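Local coordinates for regulatory protein of LacI family (Chloroflexus aggregans, PDB 3BBL) that probably regulates transcription as a LacI-family DNA-binding protein, responding to an unidentified small ligand through its periplasmic-binding-protein-like core, at residues 93-98 against 140-145; 105-110 against 240-245; 180-185 against 208-213. One frame throughout, in Å; residues are numbered along the deposited sequence.

Contact 1 of 3, residues 93-98 against 140-145; sequences FGRSNP and GNDRLQ
Arg95 and Asp142 face each other across the gap between the two lobes of the core, and their only meeting is electrostatic. Asp142 OD2 lies over one face of the guanidinium, 3.6 Å from Arg95 NH2 and 3.9 Å from Arg95 CZ. The oxygen stands well out of the guanidinium plane and no N-H points at it, so this is a salt bridge of charges without a hydrogen bond. Carboxylate and guanidinium planes are tilted 34° against each other; it is the place of OD2 over the face that excludes in-plane pairing of N-H groups with the carboxylate. Arg95 gets there by a bend at chi3 (-68°) that swings the end of the chain away from a straight path. Its stronger polar partner is Asp106 on strand 104-107, which forms a salt bridge with NE; Trp104 of the same strand also touches the side chain.

The backbones stay well apart, with 10.1 Å between Arg95 CA and Asp142 CA. On one side is the loop that follows strand 90-93, turned at Gly94, where a side chain would run into the preceding carbonyl oxygen. On the other is the early part of helix 138-153, kept regular by bonds such as Leu144 N to Gly140 O at 2.9 Å. Asp142 O in turn receives Thr110 OG1 from helix 109-123.

In LacI-family and periplasmic-binding-protein folds the ligand is bound in the cleft between the lobes, and this pair spans that region; no ligand role for either residue follows from its geometry. With Asp106 holding NE, Asp142 probably acts as a secondary counter-charge. Such a pair depends on distance and charge and little on direction, so it probably adds a weak attraction across the cleft.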
# COMPACT_ATOMS: atom_id res chain seq x y z
N PHE A 93 -1.00 -19.59 0.63
CA PHE A 93 0.17 -18.76 0.41
C PHE A 93 0.83 -18.69 1.79
O PHE A 93 0.56 -17.78 2.57
CB PHE A 93 -0.22 -17.35 -0.04
CG PHE A 93 0.95 -16.40 -0.19
CD1 PHE A 93 0.77 -15.03 -0.09
CD2 PHE A 93 2.24 -16.89 -0.44
CE1 PHE A 93 1.85 -14.15 -0.24
CE2 PHE A 93 3.32 -16.02 -0.59
CZ PHE A 93 3.12 -14.64 -0.49
N GLY A 94 1.66 -19.68 2.08
CA GLY A 94 2.32 -19.74 3.37
C GLY A 94 2.10 -21.09 4.02
O GLY A 94 0.98 -21.60 4.02
N ARG A 95 3.16 -21.68 4.57
CA ARG A 95 3.08 -22.98 5.23
C ARG A 95 2.36 -22.93 6.58
O ARG A 95 2.05 -21.85 7.09
CB ARG A 95 4.49 -23.55 5.41
CG ARG A 95 5.18 -23.92 4.11
CD ARG A 95 6.68 -23.78 4.22
NE ARG A 95 7.07 -22.37 4.35
CZ ARG A 95 8.32 -21.95 4.43
NH1 ARG A 95 9.32 -22.81 4.39
NH2 ARG A 95 8.58 -20.65 4.52
N SER A 96 2.11 -24.11 7.15
CA SER A 96 1.45 -24.22 8.44
C SER A 96 1.68 -25.62 9.00
O SER A 96 1.27 -26.61 8.39
CB SER A 96 -0.05 -23.96 8.30
OG SER A 96 -0.69 -24.09 9.56
N ASN A 97 2.32 -25.71 10.16
CA ASN A 97 2.60 -27.02 10.76
C ASN A 97 3.48 -27.87 9.85
O ASN A 97 3.05 -28.32 8.79
CB ASN A 97 1.30 -27.77 11.04
CG ASN A 97 0.75 -27.49 12.42
OD1 ASN A 97 0.46 -26.34 12.77
ND2 ASN A 97 0.61 -28.54 13.22
N PRO A 98 4.73 -28.12 10.28
CA PRO A 98 5.72 -28.91 9.55
C PRO A 98 5.18 -30.04 8.66
O PRO A 98 4.97 -29.83 7.46
CB PRO A 98 6.63 -29.41 10.66
CG PRO A 98 6.72 -28.19 11.53
CD PRO A 98 5.26 -27.72 11.60
N GLY A 140 7.25 -15.42 11.74
CA GLY A 140 8.25 -14.86 12.63
C GLY A 140 9.35 -15.86 12.94
O GLY A 140 10.53 -15.52 12.92
N ASN A 141 8.96 -17.10 13.23
CA ASN A 141 9.95 -18.12 13.54
C ASN A 141 10.80 -18.45 12.33
O ASN A 141 11.99 -18.70 12.47
CB ASN A 141 9.27 -19.39 14.05
CG ASN A 141 8.50 -19.15 15.32
OD1 ASN A 141 8.90 -18.33 16.15
ND2 ASN A 141 7.41 -19.88 15.50
N ASP A 142 10.21 -18.44 11.15
CA ASP A 142 10.99 -18.73 9.95
C ASP A 142 12.07 -17.68 9.77
O ASP A 142 13.25 -18.01 9.58
CB ASP A 142 10.11 -18.74 8.70
CG ASP A 142 9.38 -20.05 8.51
OD1 ASP A 142 8.26 -20.20 9.04
OD2 ASP A 142 9.93 -20.94 7.83
N ARG A 143 11.67 -16.42 9.85
CA ARG A 143 12.60 -15.32 9.69
C ARG A 143 13.65 -15.28 10.80
O ARG A 143 14.81 -15.00 10.55
CB ARG A 143 11.83 -14.01 9.61
CG ARG A 143 10.95 -13.94 8.36
CD ARG A 143 10.14 -12.66 8.30
NE ARG A 143 9.27 -12.63 7.14
CZ ARG A 143 8.40 -11.67 6.88
NH1 ARG A 143 8.27 -10.63 7.69
NH2 ARG A 143 7.66 -11.74 5.79
N LEU A 144 13.24 -15.56 12.03
CA LEU A 144 14.17 -15.56 13.14
C LEU A 144 15.19 -16.68 12.97
O LEU A 144 16.37 -16.52 13.30
CB LEU A 144 13.43 -15.73 14.46
CG LEU A 144 14.32 -15.86 15.70
CD1 LEU A 144 15.28 -14.69 15.78
CD2 LEU A 144 13.44 -15.92 16.94
N GLN A 145 14.73 -17.81 12.43
CA GLN A 145 15.58 -18.97 12.22
C GLN A 145 16.80 -18.65 11.35
O GLN A 145 17.91 -19.09 11.63
CB GLN A 145 14.76 -20.11 11.59
CG GLN A 145 15.48 -21.45 11.45
CD GLN A 145 16.07 -21.94 12.77
OE1 GLN A 145 15.41 -21.93 13.81
NE2 GLN A 145 17.33 -22.37 12.71

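Contact 2 of 3, residues 105-110 against 240-245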
# COMPACT_ATOMS: atom_id res chain seq x y z
N VAL A 105 2.27 -22.29 -1.69
CA VAL A 105 3.30 -21.45 -2.27
C VAL A 105 3.75 -20.58 -1.10
O VAL A 105 2.91 -20.07 -0.36
CB VAL A 105 2.76 -20.54 -3.39
CG1 VAL A 105 3.87 -19.62 -3.89
CG2 VAL A 105 2.21 -21.38 -4.54
N ASP A 106 5.05 -20.43 -0.92
CA ASP A 106 5.57 -19.61 0.16
C ASP A 106 6.92 -19.02 -0.16
O ASP A 106 7.62 -19.47 -1.06
CB ASP A 106 5.68 -20.44 1.44
CG ASP A 106 5.69 -19.58 2.69
OD1 ASP A 106 5.75 -18.35 2.56
OD2 ASP A 106 5.63 -20.14 3.81
N ILE A 107 7.28 -17.98 0.59
CA ILE A 107 8.55 -17.31 0.43
C ILE A 107 9.48 -17.89 1.50
O ILE A 107 9.06 -18.10 2.64
CB ILE A 107 8.42 -15.79 0.65
CG1 ILE A 107 7.27 -15.23 -0.20
CG2 ILE A 107 9.73 -15.10 0.32
CD1 ILE A 107 7.40 -15.51 -1.70
N ASP A 108 10.73 -18.17 1.13
CA ASP A 108 11.69 -18.72 2.08
C ASP A 108 12.17 -17.60 3.02
O ASP A 108 13.22 -17.00 2.80
CB ASP A 108 12.89 -19.32 1.32
CG ASP A 108 13.80 -20.14 2.22
OD1 ASP A 108 13.76 -19.97 3.46
OD2 ASP A 108 14.57 -20.97 1.68
N GLY A 109 11.38 -17.33 4.06
CA GLY A 109 11.74 -16.29 5.02
C GLY A 109 13.11 -16.53 5.63
O GLY A 109 13.94 -15.61 5.71
N THR A 110 13.35 -17.76 6.07
CA THR A 110 14.63 -18.12 6.67
C THR A 110 15.81 -17.70 5.81
O THR A 110 16.75 -17.06 6.29
CB THR A 110 14.69 -19.65 6.92
OG1 THR A 110 13.65 -20.01 7.85
CG2 THR A 110 16.03 -20.08 7.50
N ARG A 240 13.43 -8.16 -0.02
CA ARG A 240 12.28 -8.11 -0.91
C ARG A 240 11.77 -9.51 -1.21
O ARG A 240 12.56 -10.43 -1.46
CB ARG A 240 12.65 -7.43 -2.23
CG ARG A 240 11.50 -7.33 -3.21
CD ARG A 240 11.99 -6.75 -4.52
NE ARG A 240 12.48 -5.39 -4.33
CZ ARG A 240 13.27 -4.76 -5.19
NH1 ARG A 240 13.67 -5.36 -6.30
NH2 ARG A 240 13.65 -3.52 -4.94
N GLN A 241 10.45 -9.67 -1.17
CA GLN A 241 9.82 -10.95 -1.46
C GLN A 241 9.13 -10.83 -2.81
O GLN A 241 8.58 -9.79 -3.15
CB GLN A 241 8.78 -11.29 -0.38
CG GLN A 241 9.35 -11.45 1.02
CD GLN A 241 8.36 -12.05 1.99
OE1 GLN A 241 7.25 -11.56 2.15
NE2 GLN A 241 8.75 -13.14 2.64
N PRO A 242 9.16 -11.91 -3.62
CA PRO A 242 8.52 -11.89 -4.94
C PRO A 242 7.02 -12.16 -4.82
O PRO A 242 6.53 -13.24 -5.15
CB PRO A 242 9.27 -12.98 -5.67
CG PRO A 242 9.47 -14.00 -4.59
CD PRO A 242 9.87 -13.18 -3.39
N ILE A 243 6.29 -11.16 -4.33
CA ILE A 243 4.86 -11.26 -4.12
C ILE A 243 4.06 -11.45 -5.41
O ILE A 243 3.11 -12.23 -5.43
CB ILE A 243 4.33 -10.01 -3.37
CG1 ILE A 243 5.11 -9.84 -2.06
CG2 ILE A 243 2.83 -10.14 -3.09
CD1 ILE A 243 5.15 -11.10 -1.20
N ALA A 244 4.45 -10.76 -6.48
CA ALA A 244 3.74 -10.91 -7.74
C ALA A 244 3.89 -12.34 -8.25
O ALA A 244 2.91 -12.98 -8.62
CB ALA A 244 4.27 -9.92 -8.78
N GLU A 245 5.12 -12.85 -8.24
CA GLU A 245 5.37 -14.21 -8.70
C GLU A 245 4.61 -15.22 -7.85
O GLU A 245 4.06 -16.19 -8.36
CB GLU A 245 6.87 -14.52 -8.67
CG GLU A 245 7.21 -15.96 -9.03
CD GLU A 245 8.71 -16.24 -9.11
OE1 GLU A 245 9.48 -15.65 -8.30
OE2 GLU A 245 9.12 -17.06 -9.97
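Ile107 meets Gln241 and Pro242 in what is probably the hinge, as in LacI-family cores, where strand 104-107 passes into helix 109-123 and strand 237-240 into helix 243-258. Ile107 CG2 presses on the side amide of Gln241, 3.2 Å from NE2, and also lies 3.7 Å from Gln241 CG, so the extended glutamine crosses the isoleucine obliquely at this methyl. CG1 sits beside the backbone N (chi1 -51°) and carries CD1 to the proline ring, 3.8 Å from Pro242 CD, while CG2, anti to that N, faces Gln241. Phe93 packs on Ile107 as well, and Arg143 of helix 138-153 on Gln241.

Both connections turn alike: Asp108 and Pro242 each centre an inverse gamma turn, closed by weak bonds from Gly109 N to Ile107 O (2.8 Å) and from Ile243 N to Gln241 O (2.9 Å). Asp108 also caps helix 109-123, through OD1 to Ala111 N.

Cut back to an alanine, Ile107 would probably leave a gap beside Pro242 and the Gln241 amide freer to turn. Between these two runs there is van der Waals contact and no hydrogen bond, which is consistent with a hinge whose crossovers can shift against each other.

Contact 3 of 3, residues 180-185 against 208-213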
# COMPACT_ATOMS: atom_id res chain seq x y z
N LEU A 180 18.07 -0.98 23.38
CA LEU A 180 19.39 -1.44 22.95
C LEU A 180 20.40 -0.31 22.91
O LEU A 180 21.57 -0.51 23.23
CB LEU A 180 19.30 -2.10 21.56
CG LEU A 180 18.63 -3.47 21.51
CD1 LEU A 180 18.45 -3.90 20.08
CD2 LEU A 180 19.47 -4.48 22.27
N LEU A 181 19.96 0.89 22.52
CA LEU A 181 20.86 2.03 22.47
C LEU A 181 21.19 2.54 23.88
O LEU A 181 22.10 3.36 24.05
CB LEU A 181 20.25 3.15 21.62
CG LEU A 181 20.04 2.76 20.14
CD1 LEU A 181 19.57 3.96 19.34
CD2 LEU A 181 21.33 2.22 19.56
N ASP A 182 20.45 2.07 24.88
CA ASP A 182 20.71 2.45 26.27
C ASP A 182 21.99 1.76 26.72
O ASP A 182 22.57 2.12 27.76
CB ASP A 182 19.57 2.02 27.21
CG ASP A 182 18.38 2.96 27.19
OD1 ASP A 182 18.57 4.17 26.96
OD2 ASP A 182 17.25 2.50 27.43
N LEU A 183 22.43 0.75 25.96
CA LEU A 183 23.66 0.04 26.30
C LEU A 183 24.83 0.94 25.94
O LEU A 183 24.73 1.77 25.04
CB LEU A 183 23.76 -1.27 25.52
CG LEU A 183 22.69 -2.32 25.83
CD1 LEU A 183 22.74 -3.43 24.78
CD2 LEU A 183 22.90 -2.89 27.23
N SER A 184 25.94 0.78 26.66
CA SER A 184 27.14 1.57 26.41
C SER A 184 27.71 1.22 25.03
O SER A 184 27.32 0.23 24.42
CB SER A 184 28.18 1.25 27.47
OG SER A 184 28.70 -0.05 27.24
N PRO A 185 28.66 2.02 24.51
CA PRO A 185 29.26 1.75 23.20
C PRO A 185 29.87 0.35 23.13
O PRO A 185 29.84 -0.29 22.08
CB PRO A 185 30.32 2.84 23.09
CG PRO A 185 29.70 3.98 23.83
CD PRO A 185 29.15 3.30 25.06
N ARG A 208 18.22 8.11 15.33
CA ARG A 208 18.22 9.55 15.11
C ARG A 208 18.09 10.28 16.45
O ARG A 208 18.81 11.22 16.73
CB ARG A 208 17.07 9.93 14.18
CG ARG A 208 16.86 11.43 14.01
CD ARG A 208 15.69 11.72 13.07
NE ARG A 208 14.45 11.04 13.47
CZ ARG A 208 13.77 11.31 14.59
NH1 ARG A 208 14.21 12.25 15.43
NH2 ARG A 208 12.65 10.65 14.86
N GLU A 209 17.16 9.83 17.28
CA GLU A 209 16.96 10.43 18.59
C GLU A 209 18.22 10.35 19.46
O GLU A 209 18.47 11.25 20.26
CB GLU A 209 15.79 9.75 19.31
CG GLU A 209 14.43 10.23 18.83
CD GLU A 209 13.27 9.58 19.56
OE1 GLU A 209 13.35 9.44 20.81
OE2 GLU A 209 12.28 9.23 18.89
N ARG A 210 18.99 9.28 19.31
CA ARG A 210 20.20 9.12 20.12
C ARG A 210 21.48 9.62 19.45
O ARG A 210 22.58 9.36 19.93
CB ARG A 210 20.36 7.66 20.54
CG ARG A 210 19.26 7.16 21.45
CD ARG A 210 19.14 8.03 22.70
NE ARG A 210 18.05 7.57 23.56
CZ ARG A 210 18.08 6.45 24.27
NH1 ARG A 210 19.14 5.66 24.23
NH2 ARG A 210 17.02 6.10 24.99
N GLY A 211 21.33 10.35 18.35
CA GLY A 211 22.49 10.91 17.67
C GLY A 211 23.43 9.97 16.94
O GLY A 211 24.59 10.32 16.74
N LEU A 212 22.96 8.80 16.54
CA LEU A 212 23.82 7.87 15.81
C LEU A 212 23.57 7.98 14.32
O LEU A 212 22.43 8.15 13.89
CB LEU A 212 23.57 6.45 16.27
CG LEU A 212 23.94 6.11 17.71
CD1 LEU A 212 23.40 4.74 18.07
CD2 LEU A 212 25.46 6.16 17.89
N THR A 213 24.62 7.89 13.51
CA THR A 213 24.46 7.95 12.07
C THR A 213 24.03 6.57 11.57
O THR A 213 24.73 5.58 11.77
CB THR A 213 25.77 8.33 11.37
OG1 THR A 213 26.26 9.57 11.90
CG2 THR A 213 25.55 8.48 9.86
O HOH W 1 21.70 6.32 23.73
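Asp182 OD1 is gripped by two nitrogens of one guanidinium: Arg210 NH1 and Arg210 NH2 both lie 3.2 Å from it. The two come end-on from the same face of the carboxylate, above its plane, and each N-H bends to 136° at the hydrogen. The carboxylate and guanidinium planes are 26° apart. Charge thus probably contributes more to this salt bridge than fine alignment does, and using both end nitrogens limits how the guanidinium can turn.

A water carries the contact on to the backbone. It accepts from Arg210 NH1 at 2.7 Å and donates to Leu181 O at 3.0 Å, the carbonyl oxygen lying at the guanidinium edge and in its plane. A positive group set near the last turn of helix 170-181 would probably be favoured by the partial negative charge there.

Both segments lie in the same lobe, an alpha/beta unit, at the ends of helices that lead to strands 191-194 and 219-223. The second helix ends in a Schellman motif with Gly211, at positive phi, as its C-prime residue; Gly211 N bonds Arg208 O at 3.1 Å. The reversal brings Leu212 back toward the first helix, where Leu212 CD1 meets Leu181 CD2 tip to tip at 3.6 Å.

Leu181 also supports the arginine stem. With CG anti to the carbonyl carbon (chi1 -65°), Arg210 lies obliquely across the leucine, its CG 3.8 Å from Leu181 CD1, and a bend at chi2 then turns the rest of the chain toward Asp182. Apolar contact therefore lies beside the exposed ion pair, with Arg188 touching Leu181 as well. Asp182 and Arg210 also touch a crystal neighbour, which may affect their pose. Two residues before Arg210, Arg208 makes a cation-pi contact with Phe233 of the second subunit.

How the contacts relate
Contacts 1 and 2 form one continuous patch around the probable hinge and interlobe cleft, their centres 12 Å apart and their segments alternating along the chain. Two polar links join them: Arg95 NE to Asp106 OD2, a salt bridge of 2.7 Å, and Asp142 O to Thr110 OG1, a probable hydrogen bond also of 2.7 Å. Contact 1 thus ties the cleft walls to the crossover that contact 2 packs. Contact 3 lies far out on one lobe, its centre 32 Å from that of contact 1 and 33 Å from that of contact 2, with nearest atoms about 12 and 19 Å away. It falls wholly within the chain running from 105-110 to 240-245.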